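Local coordinates for protein 4-aminobutyrate transaminase (Acinetobacter baumannii, PDB 6WOP) that probably transfers the amino group of 4-aminobutyrate to 2-oxoglutarate, using pyridoxal 5'-phosphate as its cofactor, at residues R124-R129 and V281-V286; G213-V218 and R392-L397. All blocks are in the same frame, centred on the assembly; numbering follows the deposited sequence.

Overall arrangement
The two contacts share no helix or strand and lie in different regions of the chain, their centres 29 Å apart and their nearest atoms about 16 Å apart. Contact 1 (R124-R129 with V281-V286) is peripheral and partly buried, where strand 278-283 of one large sheet runs into helix 284-287 beside the end of helix 112-127. Contact 2 (G213-V218 with R392-L397) is buried near the middle of the chain, where a small hairpin meets the other large sheet through strand 390-393. Each is built round one aromatic ring with an aliphatic carbon over a face. At the periphery a tyrosine hydroxyl, charged groups and a water join in; in the interior the meeting is apolar, while an arginine directs its charge elsewhere.

Contact 1 (R124-R129 and V281-V286); sequences RCYTGR and VGRAEV
Y126 lays one face of its ring on V286. The methyl CG2 of V286 stands 3.9 Å from the ring centroid and only 4° off the ring normal, a CH-pi contact almost exactly over the centre, and CD1 of Y126 comes to 3.7 Å from CA of V286. With CG anti to the backbone N (chi1 -180°), the tyrosine reaches out from the last turn of helix 112-127 to the short helix 284-287. L236 of strand 236-240 touches both side chains, tying this tight half to the central sheet. That sheet belongs to the large domain of the fold-type I aminotransferases, and strand 278-283 is its characteristic reversed strand, running antiparallel to both neighbours; R283 is the N-cap residue where it gives way to the helix. The outer half is polar and more open. There the hydroxyl OH of Y126 lies 3.0 Å from OE1 of E285 and 2.7 Å from a water, two possible takers for its one proton, with the ring and carboxylate planes 36° apart. NH2 of R283 joins the same two partners: it forms a 2.7 Å salt bridge to OE1 of E285 and donates to the same water at 3.0 Å. CG2 of V286 also sits above a face of this guanidinium, toward its rim, while NH1 of R283 is held by a salt bridge to D263.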
ATOM      1  N   ARG A 124       6.075  -5.966 -14.302  1.00 14.95           N
ATOM      2  CA  ARG A 124       6.158  -6.546 -12.966  1.00 17.32           C
ATOM      3  C   ARG A 124       6.367  -8.041 -13.075  1.00 17.70           C
ATOM      4  O   ARG A 124       7.200  -8.605 -12.379  1.00 17.35           O
ATOM      5  CB  ARG A 124       4.898  -6.286 -12.175  1.00 16.47           C
ATOM      6  CG  ARG A 124       4.798  -4.888 -11.537  1.00 16.52           C
ATOM      7  CD  ARG A 124       3.860  -5.001 -10.352  1.00 15.59           C
ATOM      8  NE  ARG A 124       3.651  -3.779  -9.553  1.00 16.22           N
ATOM      9  CZ  ARG A 124       2.846  -3.788  -8.480  1.00 18.68           C
ATOM     10  NH1 ARG A 124       2.241  -4.921  -8.132  1.00 15.94           N
ATOM     11  NH2 ARG A 124       2.638  -2.684  -7.770  1.00 16.70           N
ATOM     12  N   CYS A 125       5.636  -8.696 -13.967  1.00 18.90           N
ATOM     13  CA  CYS A 125       5.732 -10.138 -14.115  1.00 17.70           C
ATOM     14  C   CYS A 125       7.143 -10.517 -14.575  1.00 15.72           C
ATOM     15  O   CYS A 125       7.767 -11.409 -14.007  1.00 14.70           O
ATOM     16  CB  CYS A 125       4.641 -10.647 -15.098  1.00 17.73           C
ATOM     17  SG  CYS A 125       4.912 -12.403 -15.557  1.00 23.51           S
ATOM     18  N   TYR A 126       7.612  -9.851 -15.639  1.00 17.03           N
ATOM     19  CA  TYR A 126       8.911 -10.209 -16.236  1.00 18.35           C
ATOM     20  C   TYR A 126      10.061 -10.009 -15.251  1.00 19.56           C
ATOM     21  O   TYR A 126      10.982 -10.841 -15.171  1.00 19.05           O
ATOM     22  CB  TYR A 126       9.157  -9.371 -17.509  1.00 18.21           C
ATOM     23  CG  TYR A 126      10.496  -9.712 -18.161  1.00 19.55           C
ATOM     24  CD1 TYR A 126      10.633 -10.877 -18.924  1.00 20.85           C
ATOM     25  CD2 TYR A 126      11.606  -8.885 -18.002  1.00 20.15           C
ATOM     26  CE1 TYR A 126      11.843 -11.189 -19.531  1.00 22.87           C
ATOM     27  CE2 TYR A 126      12.813  -9.206 -18.587  1.00 21.75           C
ATOM     28  CZ  TYR A 126      12.918 -10.346 -19.349  1.00 24.29           C
ATOM     29  OH  TYR A 126      14.116 -10.664 -19.938  1.00 27.56           O
ATOM     30  N   THR A 127      10.046  -8.900 -14.510  1.00 18.02           N
ATOM     31  CA  THR A 127      11.139  -8.596 -13.604  1.00 18.08           C
ATOM     32  C   THR A 127      10.946  -9.217 -12.230  1.00 20.00           C
ATOM     33  O   THR A 127      11.921  -9.342 -11.456  1.00 19.65           O
ATOM     34  CB  THR A 127      11.312  -7.069 -13.469  1.00 16.67           C
ATOM     35  OG1 THR A 127      10.137  -6.514 -12.866  1.00 16.47           O
ATOM     36  CG2 THR A 127      11.494  -6.328 -14.850  1.00 18.59           C
ATOM     37  N   GLY A 128       9.731  -9.620 -11.882  1.00 18.28           N
ATOM     38  CA  GLY A 128       9.463 -10.018 -10.519  1.00 20.10           C
ATOM     39  C   GLY A 128       9.615  -8.903  -9.515  1.00 20.86           C
ATOM     40  O   GLY A 128       9.821  -9.178  -8.332  1.00 21.21           O
ATOM     41  N   ARG A 129       9.501  -7.649  -9.952  1.00 16.35           N
ATOM     42  CA  ARG A 129       9.604  -6.460  -9.130  1.00 16.84           C
ATOM     43  C   ARG A 129       8.305  -5.683  -9.154  1.00 18.97           C
ATOM     44  O   ARG A 129       7.460  -5.928 -10.013  1.00 19.46           O
ATOM     45  CB  ARG A 129      10.749  -5.560  -9.615  1.00 17.77           C
ATOM     46  CG  ARG A 129      12.023  -6.367  -9.850  1.00 18.68           C
ATOM     47  CD  ARG A 129      12.999  -5.398 -10.589  1.00 20.33           C
ATOM     48  NE  ARG A 129      14.290  -6.063 -10.760  1.00 19.72           N
ATOM     49  CZ  ARG A 129      15.369  -5.489 -11.253  1.00 22.00           C
ATOM     50  NH1 ARG A 129      15.306  -4.232 -11.667  1.00 19.91           N
ATOM     51  NH2 ARG A 129      16.523  -6.180 -11.317  1.00 22.10           N
ATOM     52  N   VAL A 281       2.962  -3.257 -27.402  1.00 19.40           N
ATOM     53  CA  VAL A 281       3.883  -4.036 -28.229  1.00 15.86           C
ATOM     54  C   VAL A 281       5.218  -4.057 -27.495  1.00 18.34           C
ATOM     55  O   VAL A 281       5.551  -3.087 -26.808  1.00 20.26           O
ATOM     56  CB  VAL A 281       4.002  -3.454 -29.654  1.00 20.81           C
ATOM     57  CG1 VAL A 281       4.455  -1.939 -29.649  1.00 17.97           C
ATOM     58  CG2 VAL A 281       4.909  -4.347 -30.552  1.00 20.37           C
ATOM     59  N   GLY A 282       5.971  -5.154 -27.613  1.00 18.06           N
ATOM     60  CA  GLY A 282       7.282  -5.118 -26.988  1.00 18.67           C
ATOM     61  C   GLY A 282       8.111  -6.351 -27.254  1.00 17.67           C
ATOM     62  O   GLY A 282       7.720  -7.228 -28.015  1.00 17.95           O
ATOM     63  N   ARG A 283       9.250  -6.432 -26.552  1.00 17.61           N
ATOM     64  CA  ARG A 283      10.142  -7.565 -26.773  1.00 21.60           C
ATOM     65  C   ARG A 283       9.386  -8.850 -26.492  1.00 22.40           C
ATOM     66  O   ARG A 283       8.674  -8.950 -25.498  1.00 20.81           O
ATOM     67  CB  ARG A 283      11.396  -7.449 -25.876  1.00 24.77           C
ATOM     68  CG  ARG A 283      12.238  -6.192 -26.122  1.00 24.44           C
ATOM     69  CD  ARG A 283      13.258  -5.992 -24.938  1.00 23.08           C
ATOM     70  NE  ARG A 283      13.851  -7.256 -24.621  1.00 29.22           N
ATOM     71  CZ  ARG A 283      14.279  -7.597 -23.414  1.00 32.42           C
ATOM     72  NH1 ARG A 283      14.194  -6.724 -22.393  1.00 31.36           N
ATOM     73  NH2 ARG A 283      14.803  -8.809 -23.239  1.00 35.84           N
ATOM     74  N   ALA A 284       9.495  -9.827 -27.391  1.00 20.95           N
ATOM     75  CA  ALA A 284       8.697 -11.060 -27.236  1.00 21.60           C
ATOM     76  C   ALA A 284       8.852 -11.698 -25.850  1.00 22.64           C
ATOM     77  O   ALA A 284       7.877 -12.189 -25.265  1.00 21.08           O
ATOM     78  CB  ALA A 284       9.107 -12.085 -28.297  1.00 21.80           C
ATOM     79  N   GLU A 285      10.094 -11.805 -25.354  1.00 21.22           N
ATOM     80  CA  GLU A 285      10.296 -12.563 -24.120  1.00 21.31           C
ATOM     81  C   GLU A 285       9.768 -11.782 -22.935  1.00 21.48           C
ATOM     82  O   GLU A 285       9.336 -12.388 -21.938  1.00 22.65           O
ATOM     83  CB  GLU A 285      11.771 -12.934 -23.920  1.00 28.02           C
ATOM     84  CG  GLU A 285      12.679 -11.754 -23.633  1.00 35.21           C
ATOM     85  CD  GLU A 285      14.127 -12.234 -23.308  1.00 43.23           C
ATOM     86  OE1 GLU A 285      14.919 -11.494 -22.671  1.00 42.97           O
ATOM     87  OE2 GLU A 285      14.453 -13.377 -23.676  1.00 43.00           O
ATOM     88  N   VAL A 286       9.665 -10.466 -23.075  1.00 19.48           N
ATOM     89  CA  VAL A 286       9.026  -9.668 -22.014  1.00 18.97           C
ATOM     90  C   VAL A 286       7.510  -9.835 -22.062  1.00 19.70           C
ATOM     91  O   VAL A 286       6.866 -10.122 -21.050  1.00 17.07           O
ATOM     92  CB  VAL A 286       9.443  -8.184 -22.149  1.00 17.16           C
ATOM     93  CG1 VAL A 286       8.641  -7.262 -21.171  1.00 16.46           C
ATOM     94  CG2 VAL A 286      10.938  -8.063 -21.983  1.00 18.61           C
TER
HETATM   95  O   HOH W   1      15.844  -8.708 -20.460  1.00 45.21           O

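Contact 2 (G213-V218 and R392-L397); sequences GGFNVV and RFLYPL
A G1 beta bulge, in which F215 and N216 both face Q210, lies in the small hairpin of strands 209-210 and 216-217, and F215 points from it toward the end of strand 390-393. Its ring meets R392 through the aliphatic part of that side chain. CB of R392 lies over one face, 3.8 Å from the ring centroid and 16° off the normal, and CD of R392 follows at 3.8 Å from CE1 of F215. Because CG of R392 sits between the backbone N and the carbonyl carbon (chi1 56°) and the chain is extended from there to NE, the arginine crosses the ring and carries its guanidinium beyond it, with the two planes 87° apart. That charged end forms a salt bridge with E212 and a weak hydrogen bond with Q243. The pairing is consistent with the glutamate-arginine switch of relatives, in which the glutamate swings aside to let the arginine take the alpha-carboxylate of glutamate or 2-oxoglutarate. At the rim of the F215 ring, CD2 of L394 touches CZ at 3.8 Å, and the carbonyl O of F393 lies in the ring plane, 3.9 Å from CE2 of F215. F215 also packs on M356 and A358 of strand 356-361, R392 and L394 lean on L382 of strand 379-384, and F393 reaches L332 of helix 321-342.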
ATOM      1  N   GLY A 213       0.783  17.042 -20.129  1.00 21.56           N
ATOM      2  CA  GLY A 213       1.802  17.782 -19.435  1.00 24.42           C
ATOM      3  C   GLY A 213       2.378  18.971 -20.159  1.00 26.35           C
ATOM      4  O   GLY A 213       3.135  19.714 -19.533  1.00 26.38           O
ATOM      5  N   GLY A 214       2.064  19.177 -21.443  1.00 27.61           N
ATOM      6  CA  GLY A 214       2.388  20.437 -22.115  1.00 24.20           C
ATOM      7  C   GLY A 214       3.158  20.303 -23.418  1.00 21.40           C
ATOM      8  O   GLY A 214       3.740  21.283 -23.886  1.00 25.12           O
ATOM      9  N   PHE A 215       3.166  19.089 -24.001  1.00 19.84           N
ATOM     10  CA  PHE A 215       3.928  18.796 -25.201  1.00 21.21           C
ATOM     11  C   PHE A 215       5.401  19.112 -24.997  1.00 19.03           C
ATOM     12  O   PHE A 215       5.965  19.966 -25.663  1.00 20.31           O
ATOM     13  CB  PHE A 215       3.378  19.567 -26.425  1.00 22.71           C
ATOM     14  CG  PHE A 215       2.112  18.953 -27.028  1.00 22.96           C
ATOM     15  CD1 PHE A 215       1.303  18.158 -26.304  1.00 25.59           C
ATOM     16  CD2 PHE A 215       1.736  19.255 -28.353  1.00 25.28           C
ATOM     17  CE1 PHE A 215       0.157  17.597 -26.828  1.00 25.67           C
ATOM     18  CE2 PHE A 215       0.566  18.697 -28.879  1.00 25.64           C
ATOM     19  CZ  PHE A 215      -0.214  17.867 -28.098  1.00 23.73           C
ATOM     20  N   ASN A 216       6.002  18.391 -24.060  1.00 20.46           N
ATOM     21  CA  ASN A 216       7.419  18.438 -23.768  1.00 20.91           C
ATOM     22  C   ASN A 216       8.118  17.284 -24.480  1.00 20.22           C
ATOM     23  O   ASN A 216       7.866  16.114 -24.134  1.00 21.58           O
ATOM     24  CB  ASN A 216       7.584  18.295 -22.243  1.00 21.59           C
ATOM     25  CG  ASN A 216       6.782  19.375 -21.514  1.00 26.67           C
ATOM     26  OD1 ASN A 216       6.830  20.540 -21.919  1.00 25.83           O
ATOM     27  ND2 ASN A 216       5.999  18.993 -20.513  1.00 24.33           N
ATOM     28  N   VAL A 217       9.071  17.610 -25.368  1.00 23.14           N
ATOM     29  CA  VAL A 217       9.741  16.598 -26.198  1.00 21.24           C
ATOM     30  C   VAL A 217      10.986  16.125 -25.456  1.00 21.98           C
ATOM     31  O   VAL A 217      11.795  16.947 -25.032  1.00 22.20           O
ATOM     32  CB  VAL A 217      10.104  17.163 -27.589  1.00 24.58           C
ATOM     33  CG1 VAL A 217      10.896  16.157 -28.350  1.00 25.64           C
ATOM     34  CG2 VAL A 217       8.836  17.486 -28.347  1.00 22.68           C
ATOM     35  N   VAL A 218      11.126  14.811 -25.284  1.00 22.31           N
ATOM     36  CA  VAL A 218      12.251  14.285 -24.474  1.00 23.07           C
ATOM     37  C   VAL A 218      13.553  14.495 -25.233  1.00 24.31           C
ATOM     38  O   VAL A 218      13.614  14.212 -26.435  1.00 22.66           O
ATOM     39  CB  VAL A 218      12.042  12.801 -24.126  1.00 24.15           C
ATOM     40  CG1 VAL A 218      12.188  11.852 -25.325  1.00 21.24           C
ATOM     41  CG2 VAL A 218      13.044  12.373 -23.028  1.00 25.50           C
ATOM     42  N   ARG A 392      -2.418  23.400 -27.119  1.00 20.25           N
ATOM     43  CA  ARG A 392      -1.793  22.308 -27.850  1.00 24.27           C
ATOM     44  C   ARG A 392      -2.603  22.073 -29.103  1.00 24.28           C
ATOM     45  O   ARG A 392      -3.808  22.339 -29.117  1.00 29.45           O
ATOM     46  CB  ARG A 392      -1.747  21.018 -27.007  1.00 22.90           C
ATOM     47  CG  ARG A 392      -3.153  20.609 -26.531  1.00 24.46           C
ATOM     48  CD  ARG A 392      -3.074  19.268 -25.813  1.00 28.41           C
ATOM     49  NE  ARG A 392      -4.165  19.089 -24.855  1.00 30.18           N
ATOM     50  CZ  ARG A 392      -4.470  17.940 -24.268  1.00 26.32           C
ATOM     51  NH1 ARG A 392      -3.791  16.850 -24.567  1.00 27.35           N
ATOM     52  NH2 ARG A 392      -5.464  17.882 -23.389  1.00 26.15           N
ATOM     53  N   PHE A 393      -1.946  21.626 -30.177  1.00 19.97           N
ATOM     54  CA  PHE A 393      -2.608  21.494 -31.483  1.00 17.83           C
ATOM     55  C   PHE A 393      -2.654  20.035 -31.899  1.00 18.60           C
ATOM     56  O   PHE A 393      -1.604  19.390 -32.047  1.00 19.97           O
ATOM     57  CB  PHE A 393      -1.876  22.348 -32.523  1.00 21.35           C
ATOM     58  CG  PHE A 393      -1.883  23.789 -32.173  1.00 25.21           C
ATOM     59  CD1 PHE A 393      -2.967  24.584 -32.546  1.00 27.63           C
ATOM     60  CD2 PHE A 393      -0.855  24.337 -31.406  1.00 25.05           C
ATOM     61  CE1 PHE A 393      -3.038  25.931 -32.177  1.00 28.84           C
ATOM     62  CE2 PHE A 393      -0.914  25.679 -31.014  1.00 24.67           C
ATOM     63  CZ  PHE A 393      -2.023  26.472 -31.412  1.00 26.30           C
ATOM     64  N   LEU A 394      -3.874  19.515 -32.086  1.00 21.11           N
ATOM     65  CA  LEU A 394      -4.136  18.113 -32.397  1.00 18.23           C
ATOM     66  C   LEU A 394      -5.086  17.941 -33.574  1.00 19.55           C
ATOM     67  O   LEU A 394      -5.908  16.983 -33.603  1.00 19.77           O
ATOM     68  CB  LEU A 394      -4.714  17.429 -31.165  1.00 17.58           C
ATOM     69  CG  LEU A 394      -3.628  17.288 -30.107  1.00 18.60           C
ATOM     70  CD1 LEU A 394      -4.298  16.900 -28.707  1.00 18.32           C
ATOM     71  CD2 LEU A 394      -2.635  16.240 -30.571  1.00 18.47           C
ATOM     72  N   TYR A 395      -5.019  18.877 -34.559  1.00 19.37           N
ATOM     73  CA  TYR A 395      -5.837  18.802 -35.766  1.00 19.33           C
ATOM     74  C   TYR A 395      -5.624  17.467 -36.449  1.00 17.60           C
ATOM     75  O   TYR A 395      -4.506  16.945 -36.400  1.00 21.33           O
ATOM     76  CB  TYR A 395      -5.410  19.911 -36.712  1.00 20.28           C
ATOM     77  CG  TYR A 395      -3.870  20.030 -36.810  1.00 21.45           C
ATOM     78  CD1 TYR A 395      -3.134  19.268 -37.714  1.00 18.77           C
ATOM     79  CD2 TYR A 395      -3.175  20.926 -36.006  1.00 20.93           C
ATOM     80  CE1 TYR A 395      -1.699  19.401 -37.789  1.00 19.67           C
ATOM     81  CE2 TYR A 395      -1.807  21.064 -36.059  1.00 24.07           C
ATOM     82  CZ  TYR A 395      -1.077  20.325 -36.958  1.00 21.90           C
ATOM     83  OH  TYR A 395       0.269  20.506 -36.972  1.00 23.53           O
ATOM     84  N   PRO A 396      -6.630  16.910 -37.142  1.00 18.84           N
ATOM     85  CA  PRO A 396      -6.387  15.727 -37.973  1.00 14.54           C
ATOM     86  C   PRO A 396      -5.270  15.975 -38.957  1.00 18.95           C
ATOM     87  O   PRO A 396      -5.171  17.074 -39.509  1.00 21.26           O
ATOM     88  CB  PRO A 396      -7.747  15.536 -38.711  1.00 14.38           C
ATOM     89  CG  PRO A 396      -8.766  15.962 -37.635  1.00 13.98           C
ATOM     90  CD  PRO A 396      -8.067  17.207 -36.996  1.00 15.64           C
ATOM     91  N   LEU A 397      -4.416  14.944 -39.180  1.00 15.77           N
ATOM     92  CA  LEU A 397      -3.323  15.065 -40.155  1.00 16.63           C
ATOM     93  C   LEU A 397      -3.852  15.100 -41.591  1.00 19.83           C
ATOM     94  O   LEU A 397      -3.099  15.467 -42.530  1.00 23.60           O
ATOM     95  CB  LEU A 397      -2.385  13.882 -40.024  1.00 18.08           C
ATOM     96  CG  LEU A 397      -1.750  13.713 -38.632  1.00 16.89           C
ATOM     97  CD1 LEU A 397      -0.735  12.531 -38.616  1.00 16.92           C
ATOM     98  CD2 LEU A 397      -1.044  15.032 -38.247  1.00 17.94           C
TER